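Local coordinates for type IV pilus assembly protein PilF (Thermus thermophilus HB8, PDB 5OIU) that powers type IV pilus assembly as a hexameric AAA+ motor ATPase that binds ATP with magnesium, at residues Gly154-Thr159 against Pro179-Ile184; Leu198-Ala203 against Ile215-Ile220; Lys227-Ala232 against His237-Thr242. One frame throughout, in Å; residues are numbered along the deposited sequence.

All three contacts belong to the nucleotide-binding sheet, its flanking helices and a connecting loop. Interaction 1 includes part of the ATP pocket and the magnesium. Interaction 2 lies next to it, with centres about 14 Å apart; the side chain of Glu219 is about 7 Å from ATP. Thr159 CG2 packs on Met216 CG at 3.7 Å between these two. The centre of interaction 3 is about 17 Å from that of interaction 1, yet Lys155 CD touches Thr242 CG2 at 3.6 Å. The centres of interactions 2 and 3 are about 9 Å apart. Their strands, 214-217 and 238-243, are neighbours, and Ile215 N lies 2.8 Å from Leu238 O, probably hydrogen-bonded. All three reach the second subunit, interaction 3 through His237.

Interaction 1. Residues Gly154-Thr159 against Pro179-Ile184; sequences GKSFTT and PVEYEI. With MG (magnesium ion), chain R; ATP (adenosine-5'-triphosphate), chain Q.
Ser156 and Phe157 meet Glu181 and Tyr182 at the nucleotide site, a partly buried contact in which magnesium-bound water links Ser156 to Glu181. Ser156 and Phe157 lie in the first turn of helix 155-166, where the P-loop (Walker A motif) runs into the helix. The other two lie in the loop after strand 173-177, whose sequence is consistent with the Asp box of secretion ATPases. No direct hydrogen bond joins the two segments. Ser156 OG binds magnesium at 2.2 Å; ATP O2B, ATP O2G and three waters complete six ligands. With OG anti to its carbonyl carbon (chi1 -73°), the hydroxyl stands beside the backbone N, which itself donates to O2B. Glu181 stops 3.6 Å short, OE2 to Ser156 OG, and works through metal-bound water: water 2 donates to OE2 over 3.1 Å. The Tyr182 hydroxyl meets the edge of the Phe157 ring in its plane, OH to CD1 3.7 Å. Phe157 holds CG anti to its backbone N (chi1 -167°), which brings CD2 within 3.4 Å of adenine N7. Tyr182 also packs on Ala115 and Ile118. The chain of Lys155 bends at its last two torsions and carries NZ to ATP O1B, a 2.8 Å hydrogen bond, with O1G equally near. With an alanine here, these beta- and gamma-phosphate oxygens would probably be left without the positive charge that spans them. Backbone amides of Gly154, Lys155 and Phe157 also donate to phosphate oxygens. Metal, lysine and amides would spread the triphosphate's negative charge, while Glu181, in the second shell, holds metal-bound water and probably helps fix the metal's hydration.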
loop_
_atom_site.group_PDB
_atom_site.type_symbol
_atom_site.label_atom_id
_atom_site.label_comp_id
_atom_site.label_asym_id
_atom_site.label_seq_id
_atom_site.Cartn_x
_atom_site.Cartn_y
_atom_site.Cartn_z
ATOM N N GLY C 154 2.494 -30.404 -13.183
ATOM C CA GLY C 154 1.447 -31.405 -13.009
ATOM C C GLY C 154 0.051 -30.871 -12.719
ATOM O O GLY C 154 -0.817 -31.650 -12.294
ATOM N N LYS C 155 -0.194 -29.574 -12.955
ATOM C CA LYS C 155 -1.466 -28.957 -12.594
ATOM C C LYS C 155 -2.631 -29.579 -13.360
ATOM O O LYS C 155 -3.652 -29.942 -12.771
ATOM C CB LYS C 155 -1.416 -27.451 -12.853
ATOM C CG LYS C 155 -0.423 -26.665 -12.008
ATOM C CD LYS C 155 -0.333 -25.220 -12.519
ATOM C CE LYS C 155 1.024 -24.956 -13.200
ATOM N NZ LYS C 155 1.039 -25.087 -14.694
ATOM N N SER C 156 -2.511 -29.680 -14.682
ATOM C CA SER C 156 -3.610 -30.229 -15.464
ATOM C C SER C 156 -3.837 -31.708 -15.152
ATOM O O SER C 156 -4.980 -32.175 -15.109
ATOM C CB SER C 156 -3.346 -30.008 -16.941
ATOM O OG SER C 156 -3.527 -28.643 -17.216
ATOM N N PHE C 157 -2.768 -32.458 -14.919
ATOM C CA PHE C 157 -2.920 -33.871 -14.606
ATOM C C PHE C 157 -3.676 -34.055 -13.300
ATOM O O PHE C 157 -4.580 -34.891 -13.206
ATOM C CB PHE C 157 -1.545 -34.518 -14.540
ATOM C CG PHE C 157 -1.559 -36.009 -14.536
ATOM C CD1 PHE C 157 -1.629 -36.721 -15.732
ATOM C CD2 PHE C 157 -1.421 -36.713 -13.338
ATOM C CE1 PHE C 157 -1.591 -38.120 -15.743
ATOM C CE2 PHE C 157 -1.377 -38.104 -13.337
ATOM C CZ PHE C 157 -1.465 -38.813 -14.541
ATOM N N THR C 158 -3.326 -33.271 -12.277
ATOM C CA THR C 158 -4.075 -33.311 -11.021
ATOM C C THR C 158 -5.526 -32.883 -11.228
ATOM O O THR C 158 -6.454 -33.534 -10.729
ATOM C CB THR C 158 -3.391 -32.414 -9.986
ATOM O OG1 THR C 158 -2.201 -33.060 -9.537
ATOM C CG2 THR C 158 -4.308 -32.120 -8.789
ATOM N N THR C 159 -5.731 -31.807 -11.991
ATOM C CA THR C 159 -7.066 -31.257 -12.211
ATOM C C THR C 159 -8.011 -32.295 -12.805
ATOM O O THR C 159 -9.141 -32.471 -12.328
ATOM C CB THR C 159 -6.963 -30.040 -13.125
ATOM O OG1 THR C 159 -6.357 -28.950 -12.396
ATOM C CG2 THR C 159 -8.324 -29.655 -13.647
ATOM N N PRO C 179 -4.625 -25.409 -24.494
ATOM C CA PRO C 179 -5.721 -25.916 -25.315
ATOM C C PRO C 179 -6.481 -27.002 -24.556
ATOM O O PRO C 179 -6.173 -27.246 -23.396
ATOM C CB PRO C 179 -4.985 -26.494 -26.524
ATOM C CG PRO C 179 -3.704 -27.066 -25.908
ATOM C CD PRO C 179 -3.411 -26.236 -24.649
ATOM N N VAL C 180 -7.454 -27.649 -25.187
ATOM C CA VAL C 180 -7.981 -28.890 -24.630
ATOM C C VAL C 180 -6.957 -29.995 -24.871
ATOM O O VAL C 180 -6.590 -30.272 -26.020
ATOM C CB VAL C 180 -9.335 -29.247 -25.256
ATOM C CG1 VAL C 180 -9.692 -30.679 -24.943
ATOM C CG2 VAL C 180 -10.414 -28.329 -24.732
ATOM N N GLU C 181 -6.558 -30.670 -23.810
ATOM C CA GLU C 181 -5.543 -31.744 -23.891
ATOM C C GLU C 181 -6.221 -33.111 -23.833
ATOM O O GLU C 181 -6.384 -33.742 -24.848
ATOM C CB GLU C 181 -4.625 -31.663 -22.677
ATOM C CG GLU C 181 -3.624 -30.535 -22.706
ATOM C CD GLU C 181 -2.939 -30.300 -21.373
ATOM O OE1 GLU C 181 -2.054 -31.060 -21.040
ATOM O OE2 GLU C 181 -3.301 -29.367 -20.685
ATOM N N TYR C 182 -6.558 -33.561 -22.666
ATOM C CA TYR C 182 -7.197 -34.848 -22.513
ATOM C C TYR C 182 -8.677 -34.760 -22.875
ATOM O O TYR C 182 -9.285 -33.685 -22.867
ATOM C CB TYR C 182 -7.035 -35.347 -21.076
ATOM C CG TYR C 182 -5.612 -35.267 -20.540
ATOM C CD1 TYR C 182 -5.098 -34.072 -20.035
ATOM C CD2 TYR C 182 -4.789 -36.395 -20.519
ATOM C CE1 TYR C 182 -3.790 -33.999 -19.539
ATOM C CE2 TYR C 182 -3.478 -36.337 -20.022
ATOM C CZ TYR C 182 -2.983 -35.141 -19.536
ATOM O OH TYR C 182 -1.683 -35.085 -19.046
ATOM N N GLU C 183 -9.246 -35.924 -23.211
ATOM C CA GLU C 183 -10.682 -36.127 -23.401
ATOM C C GLU C 183 -11.177 -37.038 -22.285
ATOM O O GLU C 183 -10.771 -38.202 -22.208
ATOM C CB GLU C 183 -10.978 -36.759 -24.757
ATOM C CG GLU C 183 -10.251 -36.120 -25.908
ATOM C CD GLU C 183 -11.106 -35.081 -26.603
ATOM O OE1 GLU C 183 -11.372 -35.253 -27.818
ATOM O OE2 GLU C 183 -11.523 -34.109 -25.927
ATOM N N ILE C 184 -12.038 -36.511 -21.429
ATOM C CA ILE C 184 -12.734 -37.299 -20.412
ATOM C C ILE C 184 -14.152 -37.566 -20.910
ATOM O O ILE C 184 -14.831 -36.620 -21.346
ATOM C CB ILE C 184 -12.768 -36.587 -19.040
ATOM C CG1 ILE C 184 -11.383 -36.514 -18.384
ATOM C CG2 ILE C 184 -13.720 -37.302 -18.084
ATOM C CD1 ILE C 184 -11.421 -36.403 -16.825
HETATM MG MG MG R . -1.598 -27.611 -17.611
HETATM P PG ATP Q . 1.486 -26.565 -17.953
HETATM O O1G ATP Q . 2.290 -25.593 -17.095
HETATM O O2G ATP Q . -0.002 -26.282 -17.973
HETATM O O3G ATP Q . 2.038 -26.795 -19.336
HETATM P PB ATP Q . 0.956 -28.637 -16.029
HETATM O O1B ATP Q . 1.412 -27.872 -14.813
HETATM O O2B ATP Q . -0.512 -28.781 -16.355
HETATM O O3B ATP Q . 1.698 -28.045 -17.328
HETATM P PA ATP Q . 0.915 -31.350 -16.780
HETATM O O1A ATP Q . -0.281 -32.053 -16.198
HETATM O O2A ATP Q . 0.840 -30.862 -18.207
HETATM O O3A ATP Q . 1.501 -30.141 -15.894
HETATM O "O5'" ATP Q . 2.082 -32.441 -16.647
HETATM C "C5'" ATP Q . 3.403 -32.207 -17.130
HETATM C "C4'" ATP Q . 4.062 -33.573 -17.275
HETATM O "O4'" ATP Q . 4.219 -34.201 -15.997
HETATM C "C3'" ATP Q . 3.188 -34.477 -18.121
HETATM O "O3'" ATP Q . 4.110 -35.162 -18.990
HETATM C "C2'" ATP Q . 2.498 -35.368 -17.093
HETATM O "O2'" ATP Q . 2.076 -36.649 -17.599
HETATM C "C1'" ATP Q . 3.525 -35.445 -15.960
HETATM N N9 ATP Q . 2.913 -35.584 -14.624
HETATM C C8 ATP Q . 1.938 -34.786 -14.137
HETATM N N7 ATP Q . 1.593 -35.157 -12.876
HETATM C C5 ATP Q . 2.346 -36.215 -12.538
HETATM C C6 ATP Q . 2.475 -37.083 -11.346
HETATM N N6 ATP Q . 1.702 -36.894 -10.246
HETATM N N1 ATP Q . 3.390 -38.074 -11.390
HETATM C C2 ATP Q . 4.162 -38.263 -12.480
HETATM N N3 ATP Q . 4.101 -37.512 -13.598
HETATM C C4 ATP Q . 3.225 -36.488 -13.691
HETATM O O HOH W 1 -0.854 -28.922 -18.928
HETATM O O HOH W 2 -2.818 -26.715 -19.111
HETATM O O HOH W 3 -2.172 -26.065 -16.609
#

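Interaction 2. Residues Leu198-Ala203 against Ile215-Ile220; sequences LTFARA and IMVGEI
Ala203 N donates to Thr199 O over 3.0 Å, in the first turn of the helix that presents Phe200 to Val217, Gly218 and Glu219. Thr199 is the N-cap residue. Its OG1 takes the amide of Arg202 at 3.1 Å with an N-H...O angle of 157°, so the start of the helix is held by both side chain and backbone. The next residue, Phe200, carries the whole contact. Glu219 O lies over one face of its ring, 3.5 Å above the plane and over the centre. The CB of Glu219 touches the ring at CZ, 3.9 Å away. Gly218 N comes obliquely to CE1, and Val217 CG1 reaches CD1 at 4.2 Å. Strand 214-217 and the turn after it, with the sequence IMVGEI, are consistent with the Walker B motif of P-loop ATPases. Phe200 packs on Val217 to Glu219 of this motif. The Glu219 chain is extended beyond CG, and of its side chain only CB is near the ring. Its OE1 forms a salt bridge with Arg221, and the side chain also touches His244. Ile176 of strand 173-177, Thr225 of helix 223-235 and the loop residue Asp178 add to the surroundings of the Phe200 ring. Leu198 packs on Arg76, and Arg202 on Leu77, of the second subunit.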
loop_
_atom_site.group_PDB
_atom_site.type_symbol
_atom_site.label_atom_id
_atom_site.label_comp_id
_atom_site.label_asym_id
_atom_site.label_seq_id
_atom_site.Cartn_x
_atom_site.Cartn_y
_atom_site.Cartn_z
ATOM N N LEU C 198 -13.110 -16.022 -28.929
ATOM C CA LEU C 198 -13.483 -16.892 -27.810
ATOM C C LEU C 198 -12.361 -16.902 -26.775
ATOM O O LEU C 198 -11.577 -17.846 -26.653
ATOM C CB LEU C 198 -13.799 -18.304 -28.301
ATOM C CG LEU C 198 -14.529 -19.170 -27.266
ATOM C CD1 LEU C 198 -15.698 -18.408 -26.661
ATOM C CD2 LEU C 198 -14.992 -20.484 -27.854
ATOM N N THR C 199 -12.301 -15.822 -26.006
ATOM C CA THR C 199 -11.381 -15.731 -24.892
ATOM C C THR C 199 -11.867 -16.565 -23.715
ATOM O O THR C 199 -13.007 -17.042 -23.673
ATOM C CB THR C 199 -11.233 -14.286 -24.435
ATOM O OG1 THR C 199 -12.544 -13.741 -24.209
ATOM C CG2 THR C 199 -10.483 -13.467 -25.483
ATOM N N PHE C 200 -10.979 -16.715 -22.735
ATOM C CA PHE C 200 -11.383 -17.273 -21.456
ATOM C C PHE C 200 -12.607 -16.546 -20.927
ATOM O O PHE C 200 -13.646 -17.157 -20.658
ATOM C CB PHE C 200 -10.224 -17.190 -20.459
ATOM C CG PHE C 200 -9.291 -18.385 -20.502
ATOM C CD1 PHE C 200 -9.691 -19.610 -20.013
ATOM C CD2 PHE C 200 -8.021 -18.268 -21.019
ATOM C CE1 PHE C 200 -8.858 -20.698 -20.044
ATOM C CE2 PHE C 200 -7.164 -19.358 -21.044
ATOM C CZ PHE C 200 -7.589 -20.573 -20.560
ATOM N N ALA C 201 -12.511 -15.219 -20.817
ATOM C CA ALA C 201 -13.585 -14.453 -20.197
ATOM C C ALA C 201 -14.875 -14.593 -20.976
ATOM O O ALA C 201 -15.939 -14.780 -20.386
ATOM C CB ALA C 201 -13.200 -12.975 -20.078
ATOM N N ARG C 202 -14.805 -14.494 -22.305
ATOM C CA ARG C 202 -16.023 -14.542 -23.104
ATOM C C ARG C 202 -16.697 -15.908 -22.999
ATOM O O ARG C 202 -17.926 -15.990 -22.866
ATOM C CB ARG C 202 -15.714 -14.199 -24.557
ATOM C CG ARG C 202 -16.870 -14.451 -25.509
ATOM C CD ARG C 202 -17.943 -13.385 -25.374
ATOM N NE ARG C 202 -18.989 -13.532 -26.388
ATOM C CZ ARG C 202 -18.814 -13.288 -27.686
ATOM N NH1 ARG C 202 -17.632 -12.871 -28.143
ATOM N NH2 ARG C 202 -19.829 -13.454 -28.530
ATOM N N ALA C 203 -15.907 -16.990 -23.028
ATOM C CA ALA C 203 -16.464 -18.323 -22.804
ATOM C C ALA C 203 -17.029 -18.461 -21.392
ATOM O O ALA C 203 -18.139 -18.969 -21.203
ATOM C CB ALA C 203 -15.398 -19.387 -23.057
ATOM N N ILE C 215 -17.414 -26.104 -13.008
ATOM C CA ILE C 215 -16.728 -25.343 -14.033
ATOM C C ILE C 215 -15.234 -25.535 -13.844
ATOM O O ILE C 215 -14.723 -25.436 -12.720
ATOM C CB ILE C 215 -17.099 -23.854 -13.973
ATOM C CG1 ILE C 215 -18.549 -23.673 -14.432
ATOM C CG2 ILE C 215 -16.148 -23.050 -14.839
ATOM C CD1 ILE C 215 -19.160 -22.349 -14.071
ATOM N N MET C 216 -14.530 -25.792 -14.939
ATOM C CA MET C 216 -13.078 -25.892 -14.915
ATOM C C MET C 216 -12.492 -24.802 -15.797
ATOM O O MET C 216 -12.744 -24.773 -17.006
ATOM C CB MET C 216 -12.604 -27.265 -15.386
ATOM C CG MET C 216 -11.191 -27.608 -14.887
ATOM S SD MET C 216 -9.837 -26.838 -15.818
ATOM C CE MET C 216 -9.595 -28.050 -17.120
ATOM N N VAL C 217 -11.707 -23.919 -15.195
ATOM C CA VAL C 217 -11.015 -22.864 -15.918
ATOM C C VAL C 217 -9.558 -23.305 -16.075
ATOM O O VAL C 217 -8.833 -23.451 -15.084
ATOM C CB VAL C 217 -11.142 -21.528 -15.183
ATOM C CG1 VAL C 217 -10.368 -20.458 -15.908
ATOM C CG2 VAL C 217 -12.601 -21.135 -15.067
ATOM N N GLY C 218 -9.126 -23.541 -17.322
ATOM C CA GLY C 218 -7.810 -24.124 -17.545
ATOM C C GLY C 218 -6.676 -23.236 -17.076
ATOM O O GLY C 218 -5.618 -23.731 -16.660
ATOM N N GLU C 219 -6.881 -21.920 -17.131
ATOM C CA GLU C 219 -5.878 -20.959 -16.697
ATOM C C GLU C 219 -6.574 -19.653 -16.348
ATOM O O GLU C 219 -7.295 -19.091 -17.181
ATOM C CB GLU C 219 -4.830 -20.739 -17.790
ATOM C CG GLU C 219 -3.414 -20.708 -17.294
ATOM C CD GLU C 219 -2.494 -19.875 -18.177
ATOM O OE1 GLU C 219 -2.553 -20.030 -19.424
ATOM O OE2 GLU C 219 -1.715 -19.060 -17.616
ATOM N N ILE C 220 -6.370 -19.192 -15.115
ATOM C CA ILE C 220 -6.756 -17.854 -14.695
ATOM C C ILE C 220 -5.554 -16.958 -14.966
ATOM O O ILE C 220 -4.614 -16.910 -14.174
ATOM C CB ILE C 220 -7.154 -17.802 -13.219
ATOM C CG1 ILE C 220 -8.344 -18.724 -12.935
ATOM C CG2 ILE C 220 -7.464 -16.343 -12.812
ATOM C CD1 ILE C 220 -8.988 -18.498 -11.571
#

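Interaction 3. Residues Lys227-Ala232 against His237-Thr242; sequences KIATEA and HLVIAT
His237 starts the contact by donating its backbone N to Ala232 O, a 3.1 Å bond with an N-H...O angle of 152°. The donor lies in the carbonyl plane. It ties the end part of helix 223-235 to the residue just before strand 238-243. The ring of His237 has CG anti to its carbonyl carbon (chi1 -62°), which places ND1 4.1 Å from Ala232 CB. His237 CB lies only 3.2 Å from Ala232 O. Leu238 turns to the other side, onto Ile166 of helix 155-166. Val239 comes back to the helix and wedges both methyls against it. Val239 CG2 lies 3.8 Å from Ala229 O and 4.2 Å from Ala232 CB, while Val239 CG1 meets Ala229 CB at 4.3 Å. The small alanines probably allow this approach, with Ala229 CA and Val239 CA 6.9 Å apart. Ile240 faces helix 155-166, touching Ile162. Ala241 points toward helix 223-235 without touching it; it packs on Ile220 and on neighbouring strand 143-148. The sequence from His237 is consistent with the start of the His box of secretion ATPases. Helix 223-235 and strand 238-243 complete a beta-alpha-beta unit begun by strand 214-217; Leu204 of helix 200-206 flanks Ala229.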
loop_
_atom_site.group_PDB
_atom_site.type_symbol
_atom_site.label_atom_id
_atom_site.label_comp_id
_atom_site.label_asym_id
_atom_site.label_seq_id
_atom_site.Cartn_x
_atom_site.Cartn_y
_atom_site.Cartn_z
ATOM N N LYS C 227 -12.285 -12.535 -11.999
ATOM C CA LYS C 227 -13.478 -12.016 -11.349
ATOM C C LYS C 227 -14.693 -12.875 -11.684
ATOM O O LYS C 227 -15.470 -13.224 -10.789
ATOM C CB LYS C 227 -13.691 -10.543 -11.718
ATOM C CG LYS C 227 -13.355 -9.545 -10.577
ATOM C CD LYS C 227 -14.459 -9.520 -9.459
ATOM C CE LYS C 227 -14.027 -8.787 -8.152
ATOM N NZ LYS C 227 -14.552 -9.437 -6.914
ATOM N N ILE C 228 -14.847 -13.281 -12.949
ATOM C CA ILE C 228 -15.971 -14.157 -13.303
ATOM C C ILE C 228 -15.845 -15.513 -12.613
ATOM O O ILE C 228 -16.832 -16.073 -12.126
ATOM C CB ILE C 228 -16.088 -14.313 -14.829
ATOM C CG1 ILE C 228 -16.406 -12.969 -15.478
ATOM C CG2 ILE C 228 -17.146 -15.326 -15.176
ATOM C CD1 ILE C 228 -16.187 -12.959 -16.941
ATOM N N ALA C 229 -14.633 -16.057 -12.535
ATOM C CA ALA C 229 -14.475 -17.341 -11.864
ATOM C C ALA C 229 -14.821 -17.233 -10.384
ATOM O O ALA C 229 -15.476 -18.124 -9.836
ATOM C CB ALA C 229 -13.055 -17.872 -12.061
ATOM N N THR C 230 -14.412 -16.142 -9.720
ATOM C CA THR C 230 -14.783 -15.969 -8.317
ATOM C C THR C 230 -16.286 -15.771 -8.171
ATOM O O THR C 230 -16.904 -16.312 -7.249
ATOM C CB THR C 230 -14.036 -14.786 -7.695
ATOM O OG1 THR C 230 -12.636 -14.923 -7.921
ATOM C CG2 THR C 230 -14.275 -14.729 -6.195
ATOM N N GLU C 231 -16.886 -15.001 -9.079
ATOM C CA GLU C 231 -18.325 -14.759 -9.031
ATOM C C GLU C 231 -19.101 -16.061 -9.184
ATOM O O GLU C 231 -20.065 -16.306 -8.447
ATOM C CB GLU C 231 -18.711 -13.751 -10.123
ATOM C CG GLU C 231 -20.194 -13.692 -10.509
ATOM C CD GLU C 231 -20.465 -12.730 -11.680
ATOM O OE1 GLU C 231 -19.494 -12.125 -12.192
ATOM O OE2 GLU C 231 -21.648 -12.578 -12.082
ATOM N N ALA C 232 -18.679 -16.923 -10.116
ATOM C CA ALA C 232 -19.389 -18.183 -10.314
ATOM C C ALA C 232 -19.248 -19.099 -9.103
ATOM O O ALA C 232 -20.178 -19.841 -8.782
ATOM C CB ALA C 232 -18.894 -18.882 -11.578
ATOM N N HIS C 237 -21.662 -22.315 -7.741
ATOM C CA HIS C 237 -21.050 -23.332 -8.576
ATOM C C HIS C 237 -19.727 -23.794 -7.970
ATOM O O HIS C 237 -19.094 -23.083 -7.184
ATOM C CB HIS C 237 -20.821 -22.783 -9.980
ATOM C CG HIS C 237 -22.078 -22.388 -10.681
ATOM N ND1 HIS C 237 -22.264 -21.138 -11.232
ATOM C CD2 HIS C 237 -23.214 -23.082 -10.934
ATOM C CE1 HIS C 237 -23.462 -21.072 -11.787
ATOM N NE2 HIS C 237 -24.056 -22.242 -11.626
ATOM N N LEU C 238 -19.309 -25.000 -8.339
ATOM C CA LEU C 238 -17.984 -25.486 -7.976
ATOM C C LEU C 238 -17.010 -25.189 -9.123
ATOM O O LEU C 238 -17.198 -25.665 -10.250
ATOM C CB LEU C 238 -18.004 -26.977 -7.644
ATOM C CG LEU C 238 -16.595 -27.490 -7.292
ATOM C CD1 LEU C 238 -16.081 -26.769 -6.064
ATOM C CD2 LEU C 238 -16.560 -28.989 -7.077
ATOM N N VAL C 239 -15.984 -24.389 -8.833
ATOM C CA VAL C 239 -15.001 -23.941 -9.817
ATOM C C VAL C 239 -13.646 -24.525 -9.462
ATOM O O VAL C 239 -13.172 -24.367 -8.333
ATOM C CB VAL C 239 -14.915 -22.410 -9.866
ATOM C CG1 VAL C 239 -13.864 -21.971 -10.889
ATOM C CG2 VAL C 239 -16.281 -21.818 -10.169
ATOM N N ILE C 240 -13.017 -25.184 -10.422
ATOM C CA ILE C 240 -11.656 -25.685 -10.268
ATOM C C ILE C 240 -10.805 -24.968 -11.301
ATOM O O ILE C 240 -11.124 -24.996 -12.500
ATOM C CB ILE C 240 -11.589 -27.213 -10.428
ATOM C CG1 ILE C 240 -12.287 -27.859 -9.223
ATOM C CG2 ILE C 240 -10.144 -27.678 -10.564
ATOM C CD1 ILE C 240 -12.845 -29.168 -9.484
ATOM N N ALA C 241 -9.741 -24.301 -10.844
ATOM C CA ALA C 241 -9.023 -23.376 -11.710
ATOM C C ALA C 241 -7.537 -23.430 -11.425
ATOM O O ALA C 241 -7.108 -23.677 -10.293
ATOM C CB ALA C 241 -9.531 -21.942 -11.558
ATOM N N THR C 242 -6.763 -23.199 -12.484
ATOM C CA THR C 242 -5.310 -23.298 -12.458
ATOM C C THR C 242 -4.718 -21.895 -12.416
ATOM O O THR C 242 -5.154 -21.013 -13.159
ATOM C CB THR C 242 -4.804 -24.075 -13.677
ATOM O OG1 THR C 242 -5.005 -25.470 -13.458
ATOM C CG2 THR C 242 -3.340 -23.851 -13.916
#